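Local atomic coordinates of Lic12234 (Leptospira interrogans, PDB entry 4TZH), a protein that is of unknown function but, as a leucine-rich repeat protein of a human pathogen, probably recognises other proteins and may contribute to virulence. Residues L86-L92 / E108-I114; L40-L46 / L63-L69; D70-I76 / F93-L99; T123-I129 / T146-L152. All blocks are in the same frame, centred on the assembly; numbering follows the deposited sequence. Where two conformers were deposited one is given.

Interaction 1: residues L86-L92 / E108-I114. With ZN (zinc ion), chain E.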
# COMPACT_ATOMS: atom_id res chain seq x y z
N LEU A 86 -2.19 -8.72 7.09
CA LEU A 86 -2.73 -7.40 7.42
C LEU A 86 -4.16 -7.27 6.90
O LEU A 86 -4.47 -6.43 6.06
CB LEU A 86 -1.80 -6.30 6.88
CG LEU A 86 -0.36 -6.39 7.38
CD1 LEU A 86 0.49 -5.28 6.76
CD2 LEU A 86 -0.27 -6.35 8.93
N LYS A 87 -5.04 -8.14 7.45
CA LYS A 87 -6.42 -8.23 6.99
C LYS A 87 -7.31 -7.09 7.39
O LYS A 87 -8.45 -7.01 6.89
CB LYS A 87 -7.06 -9.56 7.47
CG LYS A 87 -6.30 -10.81 7.10
CD LYS A 87 -6.34 -11.04 5.61
CE LYS A 87 -5.92 -12.43 5.26
NZ LYS A 87 -5.61 -12.51 3.81
N ASN A 88 -6.81 -6.20 8.27
CA ASN A 88 -7.61 -5.05 8.69
C ASN A 88 -7.07 -3.77 8.03
O ASN A 88 -7.61 -2.69 8.27
CB ASN A 88 -7.53 -4.91 10.17
CG ASN A 88 -8.43 -5.90 10.84
OD1 ASN A 88 -9.60 -6.03 10.46
ND2 ASN A 88 -7.90 -6.66 11.77
N LEU A 89 -6.07 -3.90 7.16
CA LEU A 89 -5.50 -2.71 6.53
C LEU A 89 -6.48 -2.05 5.58
O LEU A 89 -7.01 -2.73 4.68
CB LEU A 89 -4.22 -3.11 5.82
CG LEU A 89 -3.27 -1.96 5.48
CD1 LEU A 89 -2.63 -1.40 6.75
CD2 LEU A 89 -2.18 -2.37 4.50
N GLU A 90 -6.68 -0.73 5.72
CA GLU A 90 -7.64 0.04 4.93
C GLU A 90 -6.97 1.02 3.99
O GLU A 90 -7.53 1.34 2.93
CB GLU A 90 -8.60 0.83 5.85
CG GLU A 90 -9.39 -0.10 6.77
CD GLU A 90 -10.45 0.55 7.65
OE1 GLU A 90 -10.72 1.75 7.45
OE2 GLU A 90 -11.03 -0.12 8.53
N VAL A 91 -5.79 1.54 4.38
CA VAL A 91 -5.10 2.54 3.56
C VAL A 91 -3.63 2.16 3.52
O VAL A 91 -3.03 1.88 4.58
CB VAL A 91 -5.22 3.94 4.18
CG1 VAL A 91 -4.47 4.99 3.33
CG2 VAL A 91 -6.69 4.33 4.34
N LEU A 92 -3.06 2.15 2.32
CA LEU A 92 -1.65 1.81 2.14
C LEU A 92 -1.01 2.86 1.23
O LEU A 92 -1.39 2.99 0.06
CB LEU A 92 -1.55 0.42 1.52
CG LEU A 92 -0.15 -0.08 1.20
CD1 LEU A 92 0.79 0.02 2.41
CD2 LEU A 92 -0.22 -1.56 0.76
N GLU A 108 -4.22 -9.97 -0.98
CA GLU A 108 -4.78 -10.58 0.22
C GLU A 108 -5.21 -9.55 1.25
O GLU A 108 -5.66 -9.90 2.33
CB GLU A 108 -3.78 -11.57 0.86
CG GLU A 108 -3.57 -12.84 0.05
CD GLU A 108 -4.79 -13.74 -0.07
OE1 GLU A 108 -5.71 -13.61 0.78
OE2 GLU A 108 -4.84 -14.56 -1.01
N LEU A 109 -5.09 -8.26 0.92
CA LEU A 109 -5.43 -7.18 1.86
C LEU A 109 -6.94 -6.94 1.71
O LEU A 109 -7.38 -5.97 1.09
CB LEU A 109 -4.58 -5.96 1.51
CG LEU A 109 -3.06 -6.18 1.63
CD1 LEU A 109 -2.27 -4.98 1.14
CD2 LEU A 109 -2.66 -6.55 3.04
N GLU A 110 -7.71 -7.82 2.31
CA GLU A 110 -9.14 -7.87 2.14
C GLU A 110 -9.92 -6.58 2.36
O GLU A 110 -10.92 -6.37 1.64
CB GLU A 110 -9.74 -8.98 3.02
CG GLU A 110 -9.65 -10.34 2.35
CD GLU A 110 -9.45 -11.52 3.27
OE1 GLU A 110 -10.35 -11.81 4.09
OE2 GLU A 110 -8.40 -12.20 3.13
N LYS A 111 -9.50 -5.74 3.32
CA LYS A 111 -10.28 -4.54 3.61
C LYS A 111 -9.65 -3.31 2.94
O LYS A 111 -10.10 -2.19 3.20
CB LYS A 111 -10.32 -4.30 5.11
CG LYS A 111 -11.33 -5.22 5.83
CD LYS A 111 -11.32 -4.82 7.31
CE LYS A 111 -12.22 -5.69 8.12
NZ LYS A 111 -12.11 -5.25 9.54
N LEU A 112 -8.62 -3.50 2.10
CA LEU A 112 -7.94 -2.31 1.55
C LEU A 112 -8.87 -1.48 0.69
O LEU A 112 -9.49 -2.02 -0.24
CB LEU A 112 -6.73 -2.78 0.77
CG LEU A 112 -5.72 -1.68 0.40
CD1 LEU A 112 -5.08 -1.09 1.64
CD2 LEU A 112 -4.63 -2.21 -0.53
N GLY A 113 -8.93 -0.20 1.00
CA GLY A 113 -9.79 0.71 0.28
C GLY A 113 -9.03 1.72 -0.55
O GLY A 113 -9.53 2.13 -1.61
N ILE A 114 -7.84 2.13 -0.09
CA ILE A 114 -7.09 3.17 -0.80
C ILE A 114 -5.67 2.70 -0.94
O ILE A 114 -5.04 2.32 0.06
CB ILE A 114 -7.17 4.50 0.00
CG1 ILE A 114 -8.66 4.99 0.08
CG2 ILE A 114 -6.30 5.56 -0.69
CD1 ILE A 114 -9.01 6.10 1.02
ZN ZN E . -12.48 0.77 9.53
O HOH W 1 -10.03 -2.44 9.56
O HOH W 2 -13.05 -0.64 10.95
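Leu109 and Leu112 press into Leu86, Leu89 and Leu92 in the interior of the protein. Leu109 places CD2 3.9 Å from Leu86 CB and CD1 4.0 Å from Leu92 CD2, while Leu112 CD1 sits 3.8 Å from Leu92 CB and 4.3 Å from Leu89 CD2. Each segment makes a type I turn, Leu86 to Leu89 and Leu109 to Leu112, and then enters a parallel strand, so equivalent leucines of consecutive coils stack as in a leucine-rich repeat solenoid. Lys67 and Leu69 of the preceding coil bond to the other edge of 86-92. Where the strands start, Glu90 O accepts from Gly113 N (2.8 Å) and Ile114 N (3.1 Å), and Leu92 N donates to Ile114 O (3.0 Å). Val91 and Ile114 form the bridge pair, with side chains on the sheet face opposite Leu92. Further out, Lys87 NZ salt-bridges Glu110 OE2 (2.9 Å) and Glu108 OE1 (3.2 Å) and also bonds to Glu108 O at 3.0 Å. Lys111 NZ donates to Asn88 OD1 (2.8 Å), whose ND2 is held by Lys64 O. At the polar edge, water 1 donates to Asn88 O and Glu90 OE2; that OE2 binds a zinc ion at 2.0 Å.

Interaction 2: residues L40-L46 / L63-L69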
# COMPACT_ATOMS: atom_id res chain seq x y z
N LEU A 40 4.08 -4.44 19.43
CA LEU A 40 3.01 -3.44 19.46
C LEU A 40 1.76 -4.05 18.91
O LEU A 40 1.27 -3.66 17.85
CB LEU A 40 3.46 -2.18 18.70
CG LEU A 40 4.80 -1.59 19.15
CD1 LEU A 40 5.09 -0.28 18.40
CD2 LEU A 40 4.78 -1.26 20.66
N VAL A 41 1.24 -5.05 19.63
CA VAL A 41 0.16 -5.88 19.10
C VAL A 41 -1.13 -5.14 18.78
O VAL A 41 -1.89 -5.60 17.93
CB VAL A 41 -0.10 -7.07 20.03
CG1 VAL A 41 1.13 -7.98 20.09
CG2 VAL A 41 -0.50 -6.61 21.43
N ASN A 42 -1.37 -3.97 19.44
CA ASN A 42 -2.60 -3.20 19.22
C ASN A 42 -2.42 -2.06 18.26
O ASN A 42 -3.32 -1.23 18.12
CB ASN A 42 -3.14 -2.71 20.54
CG ASN A 42 -3.63 -3.86 21.37
OD1 ASN A 42 -4.21 -4.81 20.84
ND2 ASN A 42 -3.33 -3.86 22.67
N LEU A 43 -1.27 -2.01 17.60
CA LEU A 43 -1.00 -0.91 16.67
C LEU A 43 -2.06 -0.84 15.56
O LEU A 43 -2.34 -1.84 14.88
CB LEU A 43 0.38 -1.10 16.07
CG LEU A 43 0.99 0.16 15.47
CD1 LEU A 43 1.27 1.21 16.56
CD2 LEU A 43 2.29 -0.19 14.72
N GLU A 44 -2.56 0.38 15.31
CA GLU A 44 -3.54 0.65 14.26
C GLU A 44 -2.99 1.46 13.13
O GLU A 44 -3.50 1.39 12.01
CB GLU A 44 -4.78 1.32 14.85
CG GLU A 44 -5.46 0.42 15.86
CD GLU A 44 -6.85 0.81 16.31
OE1 GLU A 44 -7.31 1.91 15.95
OE2 GLU A 44 -7.48 -0.01 17.02
N SER A 45 -1.94 2.26 13.40
CA SER A 45 -1.40 3.10 12.34
C SER A 45 0.11 3.14 12.49
O SER A 45 0.61 3.35 13.60
CB SER A 45 -1.94 4.51 12.52
OG SER A 45 -1.43 5.37 11.52
N LEU A 46 0.83 2.94 11.40
CA LEU A 46 2.28 2.96 11.41
C LEU A 46 2.72 3.89 10.29
O LEU A 46 2.34 3.68 9.12
CB LEU A 46 2.79 1.53 11.18
CG LEU A 46 4.30 1.34 11.09
CD1 LEU A 46 5.03 1.92 12.32
CD2 LEU A 46 4.66 -0.16 10.90
N LEU A 63 1.13 -7.59 13.25
CA LEU A 63 0.34 -6.37 13.47
C LEU A 63 -1.05 -6.51 12.84
O LEU A 63 -1.45 -5.68 12.02
CB LEU A 63 1.09 -5.16 12.92
CG LEU A 63 2.51 -4.94 13.41
CD1 LEU A 63 3.10 -3.68 12.74
CD2 LEU A 63 2.55 -4.80 14.91
N LYS A 64 -1.80 -7.52 13.27
CA LYS A 64 -3.08 -7.83 12.64
C LYS A 64 -4.17 -6.77 12.81
O LYS A 64 -5.13 -6.80 12.04
CB LYS A 64 -3.59 -9.21 13.09
CG LYS A 64 -4.07 -9.24 14.51
CD LYS A 64 -4.68 -10.61 14.84
CE LYS A 64 -5.54 -10.54 16.08
NZ LYS A 64 -6.48 -11.69 16.16
N ASN A 65 -3.99 -5.80 13.74
CA ASN A 65 -4.99 -4.74 13.94
C ASN A 65 -4.64 -3.49 13.11
O ASN A 65 -5.35 -2.49 13.18
CB ASN A 65 -5.07 -4.36 15.42
CG ASN A 65 -5.47 -5.55 16.24
OD1 ASN A 65 -4.72 -6.00 17.12
ND2 ASN A 65 -6.55 -6.17 15.86
N LEU A 66 -3.56 -3.55 12.34
CA LEU A 66 -3.16 -2.37 11.60
C LEU A 66 -4.20 -1.96 10.56
O LEU A 66 -4.60 -2.79 9.73
CB LEU A 66 -1.85 -2.68 10.87
CG LEU A 66 -0.94 -1.53 10.55
CD1 LEU A 66 -0.44 -0.79 11.81
CD2 LEU A 66 0.23 -2.00 9.72
N LYS A 67 -4.57 -0.68 10.57
CA LYS A 67 -5.54 -0.13 9.61
C LYS A 67 -4.85 0.77 8.60
O LYS A 67 -5.33 0.89 7.46
CB LYS A 67 -6.59 0.73 10.31
CG LYS A 67 -7.45 -0.05 11.29
CD LYS A 67 -8.44 0.95 11.94
CE LYS A 67 -9.86 0.49 11.83
NZ LYS A 67 -10.73 1.25 12.76
N TYR A 68 -3.76 1.42 8.99
CA TYR A 68 -3.13 2.38 8.09
C TYR A 68 -1.63 2.15 8.08
O TYR A 68 -1.04 1.98 9.14
CB TYR A 68 -3.40 3.83 8.57
CG TYR A 68 -4.84 4.08 8.96
CD1 TYR A 68 -5.83 4.10 8.00
CD2 TYR A 68 -5.18 4.39 10.26
CE1 TYR A 68 -7.16 4.35 8.35
CE2 TYR A 68 -6.50 4.65 10.62
CZ TYR A 68 -7.48 4.63 9.66
OH TYR A 68 -8.79 4.87 9.99
N LEU A 69 -1.03 2.12 6.89
CA LEU A 69 0.40 1.89 6.78
C LEU A 69 0.92 2.88 5.75
O LEU A 69 0.52 2.84 4.57
CB LEU A 69 0.65 0.45 6.33
CG LEU A 69 2.10 0.03 6.14
CD1 LEU A 69 2.93 0.29 7.40
CD2 LEU A 69 2.17 -1.45 5.77
O HOH W 3 -1.72 -4.57 15.16
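Leu63 starts the second segment with its side chain tucked under the first: CD2 lies 3.4 Å from Leu40 O, and CD1 reaches Leu43 CD2 at 4.1 Å and Leu46 CD2 at 4.3 Å. Two residues on, the Asn65 side chain points at the turn around Val41, and its backbone N donates at 2.9 Å to water 3, which in turn donates to Val41 O (3.0 Å) and Leu43 O (2.8 Å). The water thus links the two turns. Leu66 N, closing its own type I turn on Leu63 O (3.0 Å), is badly angled toward Leu43 O, which instead takes a CA-H...O contact from Leu66 CA at 3.4 Å; Leu66 CD1 packs 4.0 Å from both Leu43 CD2 and Leu46 CB. These leucines are the inward-facing consensus positions of neighbouring leucine-rich repeats, and from here the chains pair as parallel strands. Lys67 N (2.7 Å) and Tyr68 N (3.0 Å) both donate to Glu44 O. Tyr68 O accepts from Leu46 N at 3.1 Å, and Ser45 CB meets the tyrosine ring at its edge, on the sheet face that Ser45 and Tyr68 share. Leu69 goes to the other face, its CD1 3.9 Å from Leu46 CD2, while its CA approaches Leu46 O at 3.5 Å.

Interaction 3: residues D70-I76 / F93-L99. With ZN (zinc ion), chain C.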
# COMPACT_ATOMS: atom_id res chain seq x y z
N ASP A 70 1.81 3.75 6.20
CA ASP A 70 2.42 4.77 5.35
C ASP A 70 3.90 4.45 5.21
O ASP A 70 4.65 4.63 6.17
CB ASP A 70 2.22 6.15 5.96
CG ASP A 70 3.05 7.22 5.29
OD1 ASP A 70 3.48 7.00 4.16
OD2 ASP A 70 3.27 8.27 5.92
N ILE A 71 4.29 3.95 4.05
CA ILE A 71 5.70 3.65 3.75
C ILE A 71 6.16 4.47 2.58
O ILE A 71 7.06 4.07 1.85
CB ILE A 71 6.00 2.18 3.45
CG1 ILE A 71 4.91 1.27 4.01
CG2 ILE A 71 7.42 1.85 3.94
CD1 ILE A 71 5.06 -0.25 3.60
N SER A 72 5.55 5.62 2.41
CA SER A 72 5.91 6.49 1.30
C SER A 72 7.32 7.02 1.40
O SER A 72 7.85 7.12 2.49
CB SER A 72 4.93 7.65 1.21
OG SER A 72 4.93 8.44 2.39
N ARG A 73 7.91 7.36 0.25
CA ARG A 73 9.24 8.00 0.23
C ARG A 73 10.31 7.14 0.90
O ARG A 73 11.06 7.60 1.79
CB ARG A 73 9.20 9.43 0.79
CG ARG A 73 8.38 10.37 -0.10
CD ARG A 73 8.55 11.84 0.26
NE ARG A 73 9.96 12.23 0.24
CZ ARG A 73 10.43 13.36 0.75
NH1 ARG A 73 9.61 14.23 1.33
NH2 ARG A 73 11.73 13.62 0.69
N ASN A 74 10.40 5.88 0.46
CA ASN A 74 11.47 4.99 0.93
C ASN A 74 12.10 4.43 -0.34
O ASN A 74 12.03 5.08 -1.40
CB ASN A 74 10.91 3.89 1.84
CG ASN A 74 10.73 4.39 3.22
OD1 ASN A 74 11.67 4.37 4.01
ND2 ASN A 74 9.52 4.82 3.60
N GLN A 75 12.80 3.30 -0.25
CA GLN A 75 13.37 2.64 -1.43
C GLN A 75 12.83 1.21 -1.43
O GLN A 75 13.57 0.26 -1.73
CB GLN A 75 14.93 2.64 -1.36
CG GLN A 75 15.56 4.04 -1.21
CD GLN A 75 16.90 4.02 -0.48
OE1 GLN A 75 17.62 3.01 -0.41
NE2 GLN A 75 17.25 5.17 0.11
N ILE A 76 11.53 1.04 -1.10
CA ILE A 76 10.92 -0.28 -1.00
C ILE A 76 10.92 -0.97 -2.36
O ILE A 76 10.36 -0.40 -3.30
CB ILE A 76 9.47 -0.17 -0.42
CG1 ILE A 76 9.43 0.45 1.01
CG2 ILE A 76 8.71 -1.51 -0.48
CD1 ILE A 76 9.95 -0.48 2.19
N PHE A 93 -0.07 3.62 1.79
CA PHE A 93 0.68 4.60 1.01
C PHE A 93 2.04 4.01 0.64
O PHE A 93 2.87 3.76 1.53
CB PHE A 93 0.93 5.90 1.80
CG PHE A 93 -0.27 6.74 2.08
CD1 PHE A 93 -0.69 7.70 1.16
CD2 PHE A 93 -0.88 6.72 3.32
CE1 PHE A 93 -1.81 8.52 1.44
CE2 PHE A 93 -1.98 7.52 3.60
CZ PHE A 93 -2.45 8.39 2.65
N LEU A 94 2.25 3.75 -0.65
CA LEU A 94 3.50 3.20 -1.15
C LEU A 94 4.11 4.13 -2.17
O LEU A 94 5.04 3.71 -2.88
CB LEU A 94 3.29 1.82 -1.77
CG LEU A 94 3.42 0.69 -0.78
CD1 LEU A 94 2.78 -0.57 -1.36
CD2 LEU A 94 4.93 0.42 -0.56
N ASN A 95 3.62 5.36 -2.23
CA ASN A 95 4.14 6.27 -3.24
C ASN A 95 5.60 6.62 -2.99
O ASN A 95 6.00 6.75 -1.83
CB ASN A 95 3.30 7.50 -3.31
CG ASN A 95 2.98 8.09 -1.99
OD1 ASN A 95 2.27 7.46 -1.16
ND2 ASN A 95 3.48 9.30 -1.76
N GLY A 96 6.35 6.84 -4.07
CA GLY A 96 7.74 7.24 -3.92
C GLY A 96 8.61 6.11 -3.41
O GLY A 96 9.23 6.24 -2.35
N ASN A 97 8.65 4.99 -4.14
CA ASN A 97 9.47 3.86 -3.72
C ASN A 97 10.17 3.26 -4.94
O ASN A 97 10.27 3.92 -5.98
CB ASN A 97 8.62 2.83 -2.95
CG ASN A 97 8.51 3.17 -1.50
OD1 ASN A 97 9.53 3.12 -0.81
ND2 ASN A 97 7.31 3.55 -1.01
N SER A 98 10.74 2.06 -4.79
CA SER A 98 11.49 1.39 -5.83
C SER A 98 10.80 0.13 -6.30
O SER A 98 11.46 -0.88 -6.57
CB SER A 98 12.89 1.09 -5.31
OG SER A 98 13.51 2.31 -4.98
N LEU A 99 9.46 0.15 -6.39
CA LEU A 99 8.74 -1.03 -6.82
C LEU A 99 8.69 -1.19 -8.32
O LEU A 99 8.17 -0.32 -9.01
CB LEU A 99 7.31 -1.04 -6.26
CG LEU A 99 7.22 -1.18 -4.76
CD1 LEU A 99 5.84 -0.70 -4.29
CD2 LEU A 99 7.49 -2.61 -4.31
ZN ZN C . 2.41 9.15 7.41
O HOH W 4 13.00 5.01 -4.03
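Ile76, Phe93 and Asn97 lose the most surface in this contact, and each does a different job. Phe93 marks the end of the strand pairing: it bridges in parallel with Asp70, its O accepts from Ile71 N at 2.9 Å, and its CB lies 3.6 Å from Asp70 OD1. That oxygen is busy within its own segment, taking Ser72 N (3.0 Å) in an Asx turn and Ser72 OG (2.7 Å), while Asp70 OD2 binds a zinc ion at 1.9 Å together with His47. On its other side Phe93 meets the ring of Tyr116, nearly parallel to it. Beyond the strands, Arg73 N donates to Asn95 O (2.9 Å), and Gly96, at positive phi, turns the chain. Asn97 then does the bonding with its side chain: ND2 donates to Ile71 O and, within its own segment, to Leu94 O, both at 2.9 Å, and OD1 accepts from Ile76 N at 2.9 Å and weakly from Asn74 N at 3.2 Å. Ile76 also receives Ser98 N on its O (2.9 Å), while its CG2 packs 4.2 Å from both Leu94 CD2 and Leu99 CD2. Asn74 makes the equivalent bond to Leu48 O one coil earlier. Such stacked asparagines, one per coil and bonded to the backbone of the coil before, are the signature of the LxxLxLxxNxL motif of leucine-rich repeats.

Interaction 4: residues T123-I129 / T146-L152; sequences TTLPKEI and TSIPDEL
Thr123 and Thr146 have psi near -20°; Thr124-Pro126 and Ser147-Pro149 then extend and run parallel, each ending in a 3-10 turn, 127-129 and 150-152. The register is 23 residues at the start, CA atoms 5.4 Å apart for both Thr123-Thr146 and Thr124-Ser147; by the turns Lys127 CA is 5.7 Å from Glu151 CA and Ile129 CA 6.5 Å from Leu152 CA. Thr146 N donates to Thr123 O at 2.8 Å. Thr124 takes chi1 t, which aims OG1 at Ser147 O, a 3.1 Å hydrogen bond. Leu125 is mt, with CB 3.9 Å from Pro149 CD and CD1 3.9 Å from Leu152 CD1 and 4.2 Å from Ile148 CD1 (Ile148 is mm). Leu125 N, buried, finds no partner. Pro149, C-gamma endo like Pro126, points at the other segment and places CG 3.5 Å from Leu125 O and 4.0 Å from Ile129 CG2. Ile129 and Leu152 both adopt tp, bringing Ile129 CG2 to 3.7 Å from Leu152 CD1. Glu151 (chi1 m, chi2 p) sets CB 3.3 Å from Lys127 O and CD 3.6 Å from Lys127 CB, whereas the extended pttt chain of Lys127 leads away. Each turn closes on its proline, Ile129 N to Pro126 O and Leu152 N to Pro149 O, both 3.0 Å. Leu-Pro-Lys-Glu-Ile over Ile-Pro-Asp-Glu-Leu is the stacking of consecutive 23-residue leucine-rich repeats on the side of the solenoid away from the strands.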
# COMPACT_ATOMS: atom_id res chain seq x y z
N THR A 123 5.61 -1.94 -14.06
CA THR A 123 5.37 -2.19 -15.47
C THR A 123 4.00 -2.78 -15.68
O THR A 123 3.44 -2.66 -16.76
CB THR A 123 6.49 -3.02 -16.12
OG1 THR A 123 6.49 -4.31 -15.50
CG2 THR A 123 7.84 -2.36 -15.99
N THR A 124 3.43 -3.39 -14.64
CA THR A 124 2.09 -3.96 -14.65
C THR A 124 1.64 -4.20 -13.22
O THR A 124 2.31 -3.79 -12.26
CB THR A 124 2.01 -5.24 -15.51
OG1 THR A 124 0.63 -5.55 -15.71
CG2 THR A 124 2.75 -6.44 -14.88
N LEU A 125 0.48 -4.83 -13.08
CA LEU A 125 -0.06 -5.22 -11.79
C LEU A 125 -0.27 -6.71 -11.86
O LEU A 125 -0.58 -7.23 -12.94
CB LEU A 125 -1.40 -4.53 -11.53
CG LEU A 125 -1.35 -3.00 -11.43
CD1 LEU A 125 -2.74 -2.41 -11.54
CD2 LEU A 125 -0.65 -2.56 -10.17
N PRO A 126 -0.12 -7.42 -10.72
CA PRO A 126 -0.35 -8.87 -10.75
C PRO A 126 -1.83 -9.16 -10.91
O PRO A 126 -2.65 -8.34 -10.51
CB PRO A 126 0.16 -9.34 -9.38
CG PRO A 126 0.01 -8.16 -8.48
CD PRO A 126 0.25 -6.95 -9.36
N LYS A 127 -2.18 -10.32 -11.45
CA LYS A 127 -3.59 -10.69 -11.63
C LYS A 127 -4.36 -10.66 -10.30
O LYS A 127 -5.55 -10.34 -10.29
CB LYS A 127 -3.71 -12.07 -12.31
CG LYS A 127 -3.08 -13.22 -11.53
CD LYS A 127 -2.99 -14.49 -12.39
CE LYS A 127 -2.35 -15.62 -11.61
NZ LYS A 127 -1.89 -16.73 -12.50
N GLU A 128 -3.66 -10.93 -9.18
CA GLU A 128 -4.24 -10.97 -7.85
C GLU A 128 -4.74 -9.60 -7.38
O GLU A 128 -5.43 -9.53 -6.37
CB GLU A 128 -3.28 -11.60 -6.82
CG GLU A 128 -2.99 -13.07 -7.09
CD GLU A 128 -1.92 -13.37 -8.13
OE1 GLU A 128 -1.27 -12.42 -8.62
OE2 GLU A 128 -1.71 -14.57 -8.42
N ILE A 129 -4.41 -8.52 -8.12
CA ILE A 129 -4.93 -7.19 -7.79
C ILE A 129 -6.48 -7.18 -7.82
O ILE A 129 -7.10 -6.46 -7.05
CB ILE A 129 -4.33 -6.09 -8.71
CG1 ILE A 129 -4.54 -4.67 -8.12
CG2 ILE A 129 -4.90 -6.15 -10.14
CD1 ILE A 129 -3.57 -4.28 -7.11
N THR A 146 3.11 -0.81 -18.80
CA THR A 146 3.03 -1.23 -20.20
C THR A 146 1.76 -2.01 -20.47
O THR A 146 1.36 -2.14 -21.64
CB THR A 146 4.27 -2.00 -20.69
OG1 THR A 146 4.48 -3.14 -19.85
CG2 THR A 146 5.51 -1.14 -20.76
N SER A 147 1.15 -2.55 -19.41
CA SER A 147 -0.11 -3.27 -19.51
C SER A 147 -0.87 -3.19 -18.19
O SER A 147 -0.27 -2.97 -17.13
CB SER A 147 0.12 -4.73 -19.89
OG SER A 147 0.70 -5.48 -18.83
N ILE A 148 -2.19 -3.35 -18.29
CA ILE A 148 -3.11 -3.40 -17.17
C ILE A 148 -3.79 -4.79 -17.24
O ILE A 148 -4.26 -5.16 -18.32
CB ILE A 148 -4.09 -2.19 -17.21
CG1 ILE A 148 -3.41 -0.87 -16.71
CG2 ILE A 148 -5.42 -2.47 -16.48
CD1 ILE A 148 -2.51 -0.97 -15.43
N PRO A 149 -3.82 -5.60 -16.16
CA PRO A 149 -4.47 -6.92 -16.29
C PRO A 149 -5.99 -6.80 -16.36
O PRO A 149 -6.56 -5.91 -15.73
CB PRO A 149 -4.04 -7.67 -15.04
CG PRO A 149 -3.83 -6.58 -14.01
CD PRO A 149 -3.31 -5.38 -14.79
N ASP A 150 -6.65 -7.72 -17.11
CA ASP A 150 -8.11 -7.73 -17.23
C ASP A 150 -8.78 -7.89 -15.86
O ASP A 150 -9.89 -7.38 -15.67
CB ASP A 150 -8.59 -8.84 -18.17
CG ASP A 150 -8.18 -8.68 -19.62
OD1 ASP A 150 -7.83 -7.55 -20.01
OD2 ASP A 150 -8.24 -9.67 -20.36
N GLU A 151 -8.09 -8.54 -14.90
CA GLU A 151 -8.61 -8.75 -13.55
C GLU A 151 -8.88 -7.44 -12.81
O GLU A 151 -9.64 -7.43 -11.86
CB GLU A 151 -7.67 -9.65 -12.72
CG GLU A 151 -7.65 -11.11 -13.19
CD GLU A 151 -6.68 -11.43 -14.31
OE1 GLU A 151 -6.02 -10.51 -14.84
OE2 GLU A 151 -6.57 -12.63 -14.66
N LEU A 152 -8.31 -6.30 -13.29
CA LEU A 152 -8.63 -5.02 -12.66
C LEU A 152 -10.13 -4.72 -12.76
O LEU A 152 -10.71 -4.10 -11.88
CB LEU A 152 -7.79 -3.90 -13.29
CG LEU A 152 -7.55 -2.69 -12.41
CD1 LEU A 152 -6.62 -3.02 -11.26
CD2 LEU A 152 -6.93 -1.56 -13.20

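Overall arrangement
From the N terminus, interaction 2 comes first, closing the 16-residue loop between 40-46 and 63-69 as strands 45-47 and 68-70 pair. Interaction 3 opens directly after it at 70-76, and interaction 1 opens at 86-92 before interaction 3 closes at 93-99; interaction 1 then closes at 108-114, so these two cross. Interaction 4 follows in series, about 28 Å centre to centre from interaction 2. Every contact joins a coil to the next. Interactions 1 and 2 sit where the parallel strands begin and meet through Glu90 N and Lys67 O, interaction 3 continues past the strand ends, and interaction 4 ties the 3-10 turns further along the solenoid.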